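Local atomic coordinates of formyltransferase (Francisella tularensis subsp. tularensis, PDB entry 4NV1), a protein that belongs to the formyltransferase family, pairing a formyltransferase-type domain with a C-terminal dimerization domain, and holds dTDP-4-amino-4,6-dideoxyglucose in its pocket. Residues H189-K201 and Y211-F225. Sequence-based numbering, arbitrary orientation.
Sequences HDYKNMCEIDLDK and YLRAMTHPPYKNSYF. With 0FX (dTDP-4-amino-4,6-dideoxyglucose), chain I.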
ATOM      1  N   HIS A 189     -24.370  -5.984  -5.103  1.00 51.08           N
ATOM      2  CA  HIS A 189     -24.014  -5.954  -6.509  1.00 52.10           C
ATOM      3  C   HIS A 189     -23.440  -4.594  -6.871  1.00 55.50           C
ATOM      4  O   HIS A 189     -22.579  -4.537  -7.728  1.00 50.40           O
ATOM      5  CB  HIS A 189     -25.268  -6.228  -7.347  1.00 56.57           C
ATOM      6  CG  HIS A 189     -25.074  -6.229  -8.837  1.00 65.88           C
ATOM      7  ND1 HIS A 189     -24.574  -7.314  -9.532  1.00 64.41           N
ATOM      8  CD2 HIS A 189     -25.427  -5.317  -9.779  1.00 63.85           C
ATOM      9  CE1 HIS A 189     -24.565  -7.047 -10.827  1.00 62.82           C
ATOM     10  NE2 HIS A 189     -25.077  -5.841 -11.003  1.00 65.34           N
ATOM     11  N   ASP A 190     -23.916  -3.494  -6.286  1.00 50.44           N
ATOM     12  CA  ASP A 190     -23.343  -2.199  -6.644  1.00 49.49           C
ATOM     13  C   ASP A 190     -21.875  -2.205  -6.234  1.00 45.05           C
ATOM     14  O   ASP A 190     -21.047  -1.695  -6.967  1.00 44.59           O
ATOM     15  CB  ASP A 190     -24.050  -1.027  -5.966  1.00 51.15           C
ATOM     16  CG  ASP A 190     -25.413  -0.716  -6.577  1.00 53.47           C
ATOM     17  OD1 ASP A 190     -25.568  -0.708  -7.821  1.00 47.93           O
ATOM     18  OD2 ASP A 190     -26.334  -0.446  -5.779  1.00 51.12           O
ATOM     19  N   TYR A 191     -21.567  -2.811  -5.085  1.00 35.92           N
ATOM     20  CA  TYR A 191     -20.222  -2.921  -4.577  1.00 36.53           C
ATOM     21  C   TYR A 191     -19.390  -3.774  -5.559  1.00 41.81           C
ATOM     22  O   TYR A 191     -18.350  -3.335  -6.088  1.00 33.55           O
ATOM     23  CB  TYR A 191     -20.234  -3.521  -3.147  1.00 37.50           C
ATOM     24  CG  TYR A 191     -18.853  -3.723  -2.573  1.00 37.93           C
ATOM     25  CD1 TYR A 191     -18.090  -2.632  -2.171  1.00 38.94           C
ATOM     26  CD2 TYR A 191     -18.285  -4.998  -2.470  1.00 40.25           C
ATOM     27  CE1 TYR A 191     -16.801  -2.796  -1.703  1.00 44.87           C
ATOM     28  CE2 TYR A 191     -16.999  -5.182  -1.995  1.00 39.01           C
ATOM     29  CZ  TYR A 191     -16.259  -4.078  -1.617  1.00 48.31           C
ATOM     30  OH  TYR A 191     -14.979  -4.204  -1.124  1.00 54.24           O
ATOM     31  N   LYS A 192     -19.895  -4.974  -5.843  1.00 42.13           N
ATOM     32  CA  LYS A 192     -19.184  -5.945  -6.667  1.00 42.60           C
ATOM     33  C   LYS A 192     -18.813  -5.392  -8.034  1.00 40.51           C
ATOM     34  O   LYS A 192     -17.714  -5.622  -8.492  1.00 46.94           O
ATOM     35  CB  LYS A 192     -19.896  -7.306  -6.690  1.00 45.50           C
ATOM     36  CG  LYS A 192     -19.639  -8.077  -5.382  1.00 48.56           C
ATOM     37  CD  LYS A 192     -20.234  -9.495  -5.338  1.00 56.45           C
ATOM     38  CE  LYS A 192     -19.189 -10.623  -5.303  1.00 59.18           C
ATOM     39  NZ  LYS A 192     -18.870 -11.156  -3.943  1.00 52.40           N
ATOM     40  N   ASN A 193     -19.652  -4.571  -8.639  1.00 37.67           N
ATOM     41  CA  ASN A 193     -19.297  -3.888  -9.866  1.00 43.55           C
ATOM     42  C   ASN A 193     -18.166  -2.861  -9.789  1.00 41.26           C
ATOM     43  O   ASN A 193     -17.738  -2.379 -10.813  1.00 46.32           O
ATOM     44  CB  ASN A 193     -20.548  -3.181 -10.419  1.00 52.01           C
ATOM     45  CG  ASN A 193     -21.638  -4.159 -10.850  1.00 56.30           C
ATOM     46  OD1 ASN A 193     -21.368  -5.275 -11.314  1.00 67.87           O
ATOM     47  ND2 ASN A 193     -22.887  -3.748 -10.681  1.00 59.95           N
ATOM     48  N   MET A 194     -17.760  -2.435  -8.603  1.00 37.46           N
ATOM     49  CA  MET A 194     -16.709  -1.433  -8.462  1.00 40.28           C
ATOM     50  C   MET A 194     -15.368  -2.113  -8.226  1.00 41.97           C
ATOM     51  O   MET A 194     -14.327  -1.454  -8.228  1.00 40.73           O
ATOM     52  CB  MET A 194     -16.921  -0.575  -7.213  1.00 41.50           C
ATOM     53  CG  MET A 194     -18.217   0.169  -7.107  1.00 43.05           C
ATOM     54  SD  MET A 194     -17.977   1.585  -6.018  1.00 45.39           S
ATOM     55  CE  MET A 194     -17.802   0.719  -4.471  1.00 46.45           C
ATOM     56  N   CYS A 195     -15.405  -3.415  -7.949  1.00 39.31           N
ATOM     57  CA  CYS A 195     -14.222  -4.153  -7.546  1.00 40.72           C
ATOM     58  C   CYS A 195     -13.214  -4.353  -8.677  1.00 41.93           C
ATOM     59  O   CYS A 195     -12.001  -4.300  -8.425  1.00 38.81           O
ATOM     60  CB  CYS A 195     -14.634  -5.475  -6.919  1.00 40.07           C
ATOM     61  SG  CYS A 195     -15.280  -5.199  -5.254  1.00 48.44           S
ATOM     62  N   GLU A 196     -13.730  -4.582  -9.885  1.00 37.89           N
ATOM     63  CA  GLU A 196     -12.923  -4.683 -11.069  1.00 38.26           C
ATOM     64  C   GLU A 196     -12.540  -3.310 -11.592  1.00 36.33           C
ATOM     65  O   GLU A 196     -13.387  -2.531 -12.015  1.00 36.13           O
ATOM     66  CB  GLU A 196     -13.650  -5.368 -12.199  1.00 39.54           C
ATOM     67  CG  GLU A 196     -12.702  -5.611 -13.366  1.00 42.71           C
ATOM     68  CD  GLU A 196     -13.022  -6.915 -14.079  1.00 49.89           C
ATOM     69  OE1 GLU A 196     -12.107  -7.722 -14.325  1.00 53.06           O
ATOM     70  OE2 GLU A 196     -14.213  -7.158 -14.334  1.00 51.58           O
ATOM     71  N   ILE A 197     -11.242  -3.038 -11.556  1.00 33.42           N
ATOM     72  CA  ILE A 197     -10.711  -1.777 -12.024  1.00 35.30           C
ATOM     73  C   ILE A 197     -10.796  -1.804 -13.537  1.00 37.55           C
ATOM     74  O   ILE A 197     -10.472  -2.821 -14.204  1.00 42.48           O
ATOM     75  CB  ILE A 197      -9.260  -1.593 -11.572  1.00 33.94           C
ATOM     76  CG1 ILE A 197      -9.199  -1.332 -10.069  1.00 37.48           C
ATOM     77  CG2 ILE A 197      -8.542  -0.508 -12.351  1.00 33.85           C
ATOM     78  CD1 ILE A 197      -7.773  -1.138  -9.582  1.00 37.87           C
ATOM     79  N   ASP A 198     -11.198  -0.658 -14.075  1.00 33.34           N
ATOM     80  CA  ASP A 198     -11.167  -0.505 -15.533  1.00 40.29           C
ATOM     81  C   ASP A 198      -9.940   0.326 -15.976  1.00 30.89           C
ATOM     82  O   ASP A 198      -9.900   1.532 -15.893  1.00 28.82           O
ATOM     83  CB  ASP A 198     -12.503   0.066 -15.997  1.00 39.02           C
ATOM     84  CG  ASP A 198     -12.449   0.578 -17.406  1.00 44.08           C
ATOM     85  OD1 ASP A 198     -11.520   0.154 -18.138  1.00 41.01           O
ATOM     86  OD2 ASP A 198     -13.311   1.441 -17.722  1.00 41.78           O
ATOM     87  N   LEU A 199      -8.895  -0.356 -16.419  1.00 38.79           N
ATOM     88  CA  LEU A 199      -7.570   0.272 -16.639  1.00 36.22           C
ATOM     89  C   LEU A 199      -7.597   1.436 -17.594  1.00 36.70           C
ATOM     90  O   LEU A 199      -6.757   2.331 -17.475  1.00 37.50           O
ATOM     91  CB  LEU A 199      -6.549  -0.751 -17.129  1.00 31.54           C
ATOM     92  CG  LEU A 199      -6.361  -1.819 -16.046  1.00 33.66           C
ATOM     93  CD1 LEU A 199      -6.005  -3.226 -16.529  1.00 37.37           C
ATOM     94  CD2 LEU A 199      -5.350  -1.294 -15.030  1.00 35.60           C
ATOM     95  N   ASP A 200      -8.582   1.448 -18.490  1.00 38.51           N
ATOM     96  CA  ASP A 200      -8.744   2.537 -19.468  1.00 38.30           C
ATOM     97  C   ASP A 200      -9.536   3.741 -18.964  1.00 39.58           C
ATOM     98  O   ASP A 200      -9.447   4.829 -19.540  1.00 43.44           O
ATOM     99  CB  ASP A 200      -9.364   1.965 -20.738  1.00 39.07           C
ATOM    100  CG  ASP A 200      -8.425   0.980 -21.405  1.00 43.19           C
ATOM    101  OD1 ASP A 200      -7.271   1.367 -21.649  1.00 39.83           O
ATOM    102  OD2 ASP A 200      -8.778  -0.187 -21.625  1.00 40.67           O
ATOM    103  N   LYS A 201     -10.258   3.577 -17.856  1.00 35.49           N
ATOM    104  CA  LYS A 201     -11.108   4.664 -17.328  1.00 35.00           C
ATOM    105  C   LYS A 201     -10.311   5.912 -17.085  1.00 36.47           C
ATOM    106  O   LYS A 201      -9.199   5.846 -16.578  1.00 35.43           O
ATOM    107  CB  LYS A 201     -11.729   4.207 -16.021  1.00 40.40           C
ATOM    108  CG  LYS A 201     -12.612   5.208 -15.297  1.00 37.94           C
ATOM    109  CD  LYS A 201     -13.786   4.450 -14.718  1.00 36.11           C
ATOM    110  CE  LYS A 201     -14.378   5.130 -13.493  1.00 43.39           C
ATOM    111  NZ  LYS A 201     -14.933   6.449 -13.902  1.00 45.37           N
ATOM    112  N   TYR A 211     -10.633   6.319  -4.937  1.00 23.01           N
ATOM    113  CA  TYR A 211     -11.114   4.970  -5.199  1.00 24.99           C
ATOM    114  C   TYR A 211     -10.239   3.868  -4.502  1.00 24.51           C
ATOM    115  O   TYR A 211     -10.750   2.892  -3.921  1.00 21.92           O
ATOM    116  CB  TYR A 211     -11.186   4.719  -6.704  1.00 24.84           C
ATOM    117  CG  TYR A 211     -11.422   3.268  -7.047  1.00 25.07           C
ATOM    118  CD1 TYR A 211     -12.693   2.751  -7.134  1.00 25.91           C
ATOM    119  CD2 TYR A 211     -10.358   2.404  -7.233  1.00 26.50           C
ATOM    120  CE1 TYR A 211     -12.913   1.414  -7.418  1.00 29.69           C
ATOM    121  CE2 TYR A 211     -10.563   1.077  -7.526  1.00 27.15           C
ATOM    122  CZ  TYR A 211     -11.836   0.561  -7.589  1.00 30.07           C
ATOM    123  OH  TYR A 211     -12.038  -0.788  -7.856  1.00 30.65           O
ATOM    124  N   LEU A 212      -8.925   3.972  -4.642  1.00 23.73           N
ATOM    125  CA  LEU A 212      -8.006   2.959  -4.093  1.00 23.51           C
ATOM    126  C   LEU A 212      -8.094   2.877  -2.553  1.00 23.39           C
ATOM    127  O   LEU A 212      -8.184   1.784  -1.949  1.00 20.53           O
ATOM    128  CB  LEU A 212      -6.571   3.242  -4.577  1.00 21.22           C
ATOM    129  CG  LEU A 212      -6.450   2.869  -6.051  1.00 20.62           C
ATOM    130  CD1 LEU A 212      -5.172   3.376  -6.690  1.00 20.92           C
ATOM    131  CD2 LEU A 212      -6.648   1.375  -6.253  1.00 20.54           C
ATOM    132  N   ARG A 213      -8.124   4.037  -1.905  1.00 20.48           N
ATOM    133  CA  ARG A 213      -8.315   4.040  -0.480  1.00 20.14           C
ATOM    134  C   ARG A 213      -9.682   3.563   0.012  1.00 21.72           C
ATOM    135  O   ARG A 213      -9.767   2.873   1.064  1.00 19.40           O
ATOM    136  CB  ARG A 213      -7.837   5.333   0.180  1.00 20.95           C
ATOM    137  CG  ARG A 213      -8.804   6.516   0.052  1.00 20.31           C
ATOM    138  CD  ARG A 213      -8.075   7.810   0.272  1.00 19.27           C
ATOM    139  NE  ARG A 213      -8.849   9.026   0.036  1.00 20.70           N
ATOM    140  CZ  ARG A 213      -9.372   9.775   1.004  1.00 21.33           C
ATOM    141  NH1 ARG A 213      -9.328   9.382   2.247  1.00 20.13           N
ATOM    142  NH2 ARG A 213     -10.008  10.917   0.724  1.00 23.51           N
ATOM    143  N   ALA A 214     -10.731   3.827  -0.760  1.00 19.77           N
ATOM    144  CA  ALA A 214     -12.069   3.359  -0.377  1.00 21.31           C
ATOM    145  C   ALA A 214     -12.125   1.824  -0.431  1.00 22.11           C
ATOM    146  O   ALA A 214     -12.871   1.189   0.286  1.00 17.84           O
ATOM    147  CB  ALA A 214     -13.143   3.900  -1.310  1.00 20.24           C
ATOM    148  N   MET A 215     -11.328   1.220  -1.313  1.00 24.80           N
ATOM    149  CA  MET A 215     -11.266  -0.227  -1.464  1.00 24.33           C
ATOM    150  C   MET A 215     -10.213  -0.970  -0.643  1.00 24.75           C
ATOM    151  O   MET A 215     -10.112  -2.201  -0.768  1.00 20.84           O
ATOM    152  CB  MET A 215     -11.054  -0.571  -2.946  1.00 29.08           C
ATOM    153  CG  MET A 215     -12.131  -0.121  -3.912  1.00 29.69           C
ATOM    154  SD  MET A 215     -13.774  -0.799  -3.671  1.00 35.94           S
ATOM    155  CE  MET A 215     -13.645  -2.373  -4.461  1.00 38.12           C
ATOM    156  N   THR A 216      -9.524  -0.242   0.229  1.00 21.49           N
ATOM    157  CA  THR A 216      -8.493  -0.742   1.093  1.00 22.21           C
ATOM    158  C   THR A 216      -8.945  -0.871   2.543  1.00 22.60           C
ATOM    159  O   THR A 216      -9.274   0.113   3.238  1.00 19.64           O
ATOM    160  CB  THR A 216      -7.174   0.078   0.986  1.00 24.21           C
ATOM    161  OG1 THR A 216      -6.747   0.170  -0.392  1.00 22.26           O
ATOM    162  CG2 THR A 216      -6.101  -0.576   1.818  1.00 24.99           C
ATOM    163  N   HIS A 217      -9.015  -2.134   2.962  1.00 18.10           N
ATOM    164  CA  HIS A 217      -9.556  -2.521   4.249  1.00 21.33           C
ATOM    165  C   HIS A 217      -8.917  -3.883   4.623  1.00 22.37           C
ATOM    166  O   HIS A 217      -9.545  -4.906   4.346  1.00 18.93           O
ATOM    167  CB  HIS A 217     -11.071  -2.622   4.150  1.00 19.81           C
ATOM    168  CG  HIS A 217     -11.772  -2.580   5.478  1.00 23.91           C
ATOM    169  ND1 HIS A 217     -12.751  -1.656   5.783  1.00 21.46           N
ATOM    170  CD2 HIS A 217     -11.621  -3.338   6.594  1.00 23.06           C
ATOM    171  CE1 HIS A 217     -13.157  -1.834   7.024  1.00 25.00           C
ATOM    172  NE2 HIS A 217     -12.485  -2.849   7.540  1.00 24.75           N
ATOM    173  N   PRO A 218      -7.701  -3.863   5.220  1.00 26.65           N
ATOM    174  CA  PRO A 218      -7.106  -5.143   5.600  1.00 30.78           C
ATOM    175  C   PRO A 218      -8.083  -5.879   6.518  1.00 32.09           C
ATOM    176  O   PRO A 218      -8.776  -5.264   7.318  1.00 28.93           O
ATOM    177  CB  PRO A 218      -5.841  -4.755   6.355  1.00 26.29           C
ATOM    178  CG  PRO A 218      -5.498  -3.412   5.889  1.00 25.27           C
ATOM    179  CD  PRO A 218      -6.832  -2.735   5.602  1.00 25.42           C
ATOM    180  N   PRO A 219      -8.105  -7.207   6.450  1.00 43.23           N
ATOM    181  CA  PRO A 219      -7.169  -7.948   5.626  1.00 42.27           C
ATOM    182  C   PRO A 219      -7.929  -8.363   4.398  1.00 41.75           C
ATOM    183  O   PRO A 219      -7.573  -9.343   3.758  1.00 43.82           O
ATOM    184  CB  PRO A 219      -6.786  -9.130   6.524  1.00 42.44           C
ATOM    185  CG  PRO A 219      -7.998  -9.358   7.379  1.00 43.64           C
ATOM    186  CD  PRO A 219      -8.834  -8.096   7.378  1.00 40.54           C
ATOM    187  N   TYR A 220      -8.959  -7.617   3.998  1.00 34.40           N
ATOM    188  CA  TYR A 220      -9.652  -8.069   2.809  1.00 31.39           C
ATOM    189  C   TYR A 220      -8.909  -7.747   1.494  1.00 25.86           C
ATOM    190  O   TYR A 220      -8.154  -6.788   1.398  1.00 28.07           O
ATOM    191  CB  TYR A 220     -11.067  -7.523   2.784  1.00 33.82           C
ATOM    192  CG  TYR A 220     -11.862  -7.930   4.001  1.00 37.04           C
ATOM    193  CD1 TYR A 220     -12.041  -7.056   5.044  1.00 33.41           C
ATOM    194  CD2 TYR A 220     -12.386  -9.211   4.132  1.00 39.91           C
ATOM    195  CE1 TYR A 220     -12.799  -7.390   6.133  1.00 38.88           C
ATOM    196  CE2 TYR A 220     -13.147  -9.566   5.225  1.00 42.75           C
ATOM    197  CZ  TYR A 220     -13.345  -8.642   6.227  1.00 42.85           C
ATOM    198  OH  TYR A 220     -14.070  -8.915   7.360  1.00 42.06           O
ATOM    199  N   LYS A 221      -9.209  -8.539   0.481  1.00 27.19           N
ATOM    200  CA  LYS A 221      -8.771  -8.343  -0.878  1.00 32.65           C
ATOM    201  C   LYS A 221      -9.970  -7.896  -1.676  1.00 27.95           C
ATOM    202  O   LYS A 221     -10.840  -8.716  -1.832  1.00 30.15           O
ATOM    203  CB  LYS A 221      -8.258  -9.672  -1.468  1.00 37.78           C
ATOM    204  CG  LYS A 221      -7.078 -10.235  -0.705  1.00 46.96           C
ATOM    205  CD  LYS A 221      -6.037 -10.851  -1.634  1.00 51.69           C
ATOM    206  CE  LYS A 221      -4.989 -11.611  -0.834  1.00 58.93           C
ATOM    207  NZ  LYS A 221      -4.564 -10.857   0.384  1.00 59.07           N
ATOM    208  N   ASN A 222      -9.967  -6.658  -2.199  1.00 26.23           N
ATOM    209  CA  ASN A 222     -11.114  -6.051  -2.857  1.00 25.71           C
ATOM    210  C   ASN A 222     -10.957  -5.659  -4.302  1.00 26.82           C
ATOM    211  O   ASN A 222     -11.558  -6.290  -5.181  1.00 29.67           O
ATOM    212  CB  ASN A 222     -11.636  -4.840  -2.035  1.00 21.25           C
ATOM    213  CG  ASN A 222     -12.064  -5.234  -0.641  1.00 23.03           C
ATOM    214  OD1 ASN A 222     -12.586  -6.357  -0.433  1.00 27.06           O
ATOM    215  ND2 ASN A 222     -11.786  -4.390   0.345  1.00 19.14           N
ATOM    216  N   SER A 223     -10.264  -4.548  -4.582  1.00 28.97           N
ATOM    217  CA  SER A 223     -10.133  -4.115  -5.959  1.00 29.09           C
ATOM    218  C   SER A 223      -9.116  -4.942  -6.714  1.00 27.89           C
ATOM    219  O   SER A 223      -8.129  -5.368  -6.135  1.00 27.58           O
ATOM    220  CB  SER A 223      -9.797  -2.626  -6.074  1.00 32.40           C
ATOM    221  OG  SER A 223      -8.729  -2.410  -5.198  1.00 39.55           O
ATOM    222  N   TYR A 224      -9.340  -5.100  -8.016  1.00 31.29           N
ATOM    223  CA  TYR A 224      -8.411  -5.895  -8.813  1.00 35.25           C
ATOM    224  C   TYR A 224      -8.398  -5.453 -10.248  1.00 32.94           C
ATOM    225  O   TYR A 224      -9.272  -4.694 -10.677  1.00 31.12           O
ATOM    226  CB  TYR A 224      -8.693  -7.404  -8.651  1.00 35.41           C
ATOM    227  CG  TYR A 224      -9.983  -7.840  -9.277  1.00 36.96           C
ATOM    228  CD1 TYR A 224     -11.155  -7.869  -8.535  1.00 39.40           C
ATOM    229  CD2 TYR A 224     -10.054  -8.148 -10.622  1.00 34.77           C
ATOM    230  CE1 TYR A 224     -12.367  -8.211  -9.118  1.00 37.73           C
ATOM    231  CE2 TYR A 224     -11.254  -8.492 -11.212  1.00 42.26           C
ATOM    232  CZ  TYR A 224     -12.404  -8.533 -10.445  1.00 44.36           C
ATOM    233  OH  TYR A 224     -13.576  -8.923 -11.011  1.00 45.27           O
ATOM    234  N   PHE A 225      -7.307  -5.795 -10.942  1.00 32.91           N
ATOM    235  CA  PHE A 225      -7.336  -5.766 -12.403  1.00 32.93           C
ATOM    236  C   PHE A 225      -6.963  -7.119 -13.004  1.00 32.65           C
ATOM    237  O   PHE A 225      -6.309  -7.959 -12.375  1.00 34.65           O
ATOM    238  CB  PHE A 225      -6.491  -4.641 -13.033  1.00 34.56           C
ATOM    239  CG  PHE A 225      -5.013  -4.686 -12.718  1.00 32.24           C
ATOM    240  CD1 PHE A 225      -4.478  -3.873 -11.726  1.00 31.10           C
ATOM    241  CD2 PHE A 225      -4.164  -5.490 -13.441  1.00 31.22           C
ATOM    242  CE1 PHE A 225      -3.146  -3.899 -11.403  1.00 31.95           C
ATOM    243  CE2 PHE A 225      -2.812  -5.487 -13.170  1.00 34.70           C
ATOM    244  CZ  PHE A 225      -2.291  -4.709 -12.141  1.00 37.09           C
TER
HETATM  245  O4P 0FX I 301     -19.907  -4.871   9.587  1.00 41.81           O
HETATM  246  P2  0FX I 301     -19.554  -6.300  10.075  1.00 55.85           P
HETATM  247  O3P 0FX I 301     -18.769  -6.676  11.313  1.00 35.25           O
HETATM  248  O1G 0FX I 301     -20.525  -7.393   9.448  1.00 45.36           O
HETATM  249  C1G 0FX I 301     -21.880  -7.470   9.826  1.00 46.91           C
HETATM  250  C2G 0FX I 301     -22.350  -8.565   8.882  1.00 49.22           C
HETATM  251  O2G 0FX I 301     -21.397  -9.629   8.790  1.00 44.56           O
HETATM  252  C3G 0FX I 301     -22.597  -8.029   7.486  1.00 48.44           C
HETATM  253  O3G 0FX I 301     -23.218  -9.150   6.822  1.00 50.82           O
HETATM  254  C4G 0FX I 301     -23.473  -6.765   7.593  1.00 52.10           C
HETATM  255  N4A 0FX I 301     -23.853  -6.227   6.295  1.00 54.40           N
HETATM  256  C5G 0FX I 301     -22.824  -5.660   8.436  1.00 45.83           C
HETATM  257  C6G 0FX I 301     -23.738  -4.449   8.574  1.00 43.95           C
HETATM  258  O5G 0FX I 301     -22.565  -6.215   9.727  1.00 45.95           O
HETATM  259  OPP 0FX I 301     -18.339  -7.061   9.378  1.00 45.11           O
HETATM  260  P   0FX I 301     -17.837  -7.258   7.890  1.00 43.28           P
HETATM  261  O1P 0FX I 301     -18.628  -8.227   7.036  1.00 34.81           O
HETATM  262  O2P 0FX I 301     -16.400  -7.392   8.378  1.00 46.85           O
HETATM  263  O5  0FX I 301     -17.726  -5.828   7.150  1.00 41.60           O
HETATM  264  C5  0FX I 301     -16.948  -4.813   7.796  1.00 30.75           C
HETATM  265  C4  0FX I 301     -16.187  -3.962   6.795  1.00 26.03           C
HETATM  266  O4  0FX I 301     -15.098  -4.706   6.279  1.00 25.34           O
HETATM  267  C3  0FX I 301     -16.951  -3.512   5.587  1.00 26.70           C
HETATM  268  O3  0FX I 301     -17.543  -2.215   5.756  1.00 26.12           O
HETATM  269  C2  0FX I 301     -15.857  -3.321   4.535  1.00 26.83           C
HETATM  270  C1  0FX I 301     -14.831  -4.382   4.933  1.00 25.44           C
HETATM  271  N11 0FX I 301     -14.896  -5.506   3.995  1.00 28.03           N
HETATM  272  C61 0FX I 301     -15.702  -6.556   4.263  1.00 30.21           C
HETATM  273  C51 0FX I 301     -15.780  -7.606   3.373  1.00 30.77           C
HETATM  274  C5A 0FX I 301     -16.678  -8.817   3.529  1.00 35.97           C
HETATM  275  C21 0FX I 301     -14.139  -5.477   2.879  1.00 28.21           C
HETATM  276  O21 0FX I 301     -13.290  -4.464   2.609  1.00 28.08           O
HETATM  277  N31 0FX I 301     -14.128  -6.490   2.007  1.00 29.04           N
HETATM  278  C41 0FX I 301     -14.948  -7.527   2.282  1.00 32.33           C
HETATM  279  O41 0FX I 301     -15.051  -8.556   1.449  1.00 27.87           O
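Cys195 and Met215 form the tight heart of this contact, with Met215 CE 3.4 Å from Cys195 SG. The Met215 chain bends at chi2 (-62°) and again at chi3 (-82°), bringing CE against Cys195 while SD makes an oblique Met-aromatic contact with Tyr191. Met194 O lies at the edge of the Tyr211 ring, in its plane, and takes the Tyr211 OH bond at a modelled 2.4 Å, a doubtful length; Ile197 CG1 packs 3.8 Å from Tyr211 CE2. A single bridge ties Glu196 to Tyr224: Tyr224 N reaches Cys195 O at 2.8 Å, and Ile197 N meets Tyr224 O almost straight on at 2.7 Å. On the ligand side, Tyr191 OH lies 3.1 Å from Asn222 CG, ring and amide nearly perpendicular. Asn222 ND2 donates to Met215 O, in the amide plane, fixing the amide's rotation as it grips the ligand base twice, N31 donating to OD1 and ND2 to O21. The solvent side is looser: exposed Glu196 makes a CH-pi contact, CA over one Tyr224 face, and its carboxylate runs past the ring, OE1 3.3 Å from Tyr224 CE2, planes 53° apart. Helix 188-195 leads into the bridge with strand 223-226 and lies against helix 205-214; that strand pairs antiparallel with 232-242, where Ile197 touches Val235.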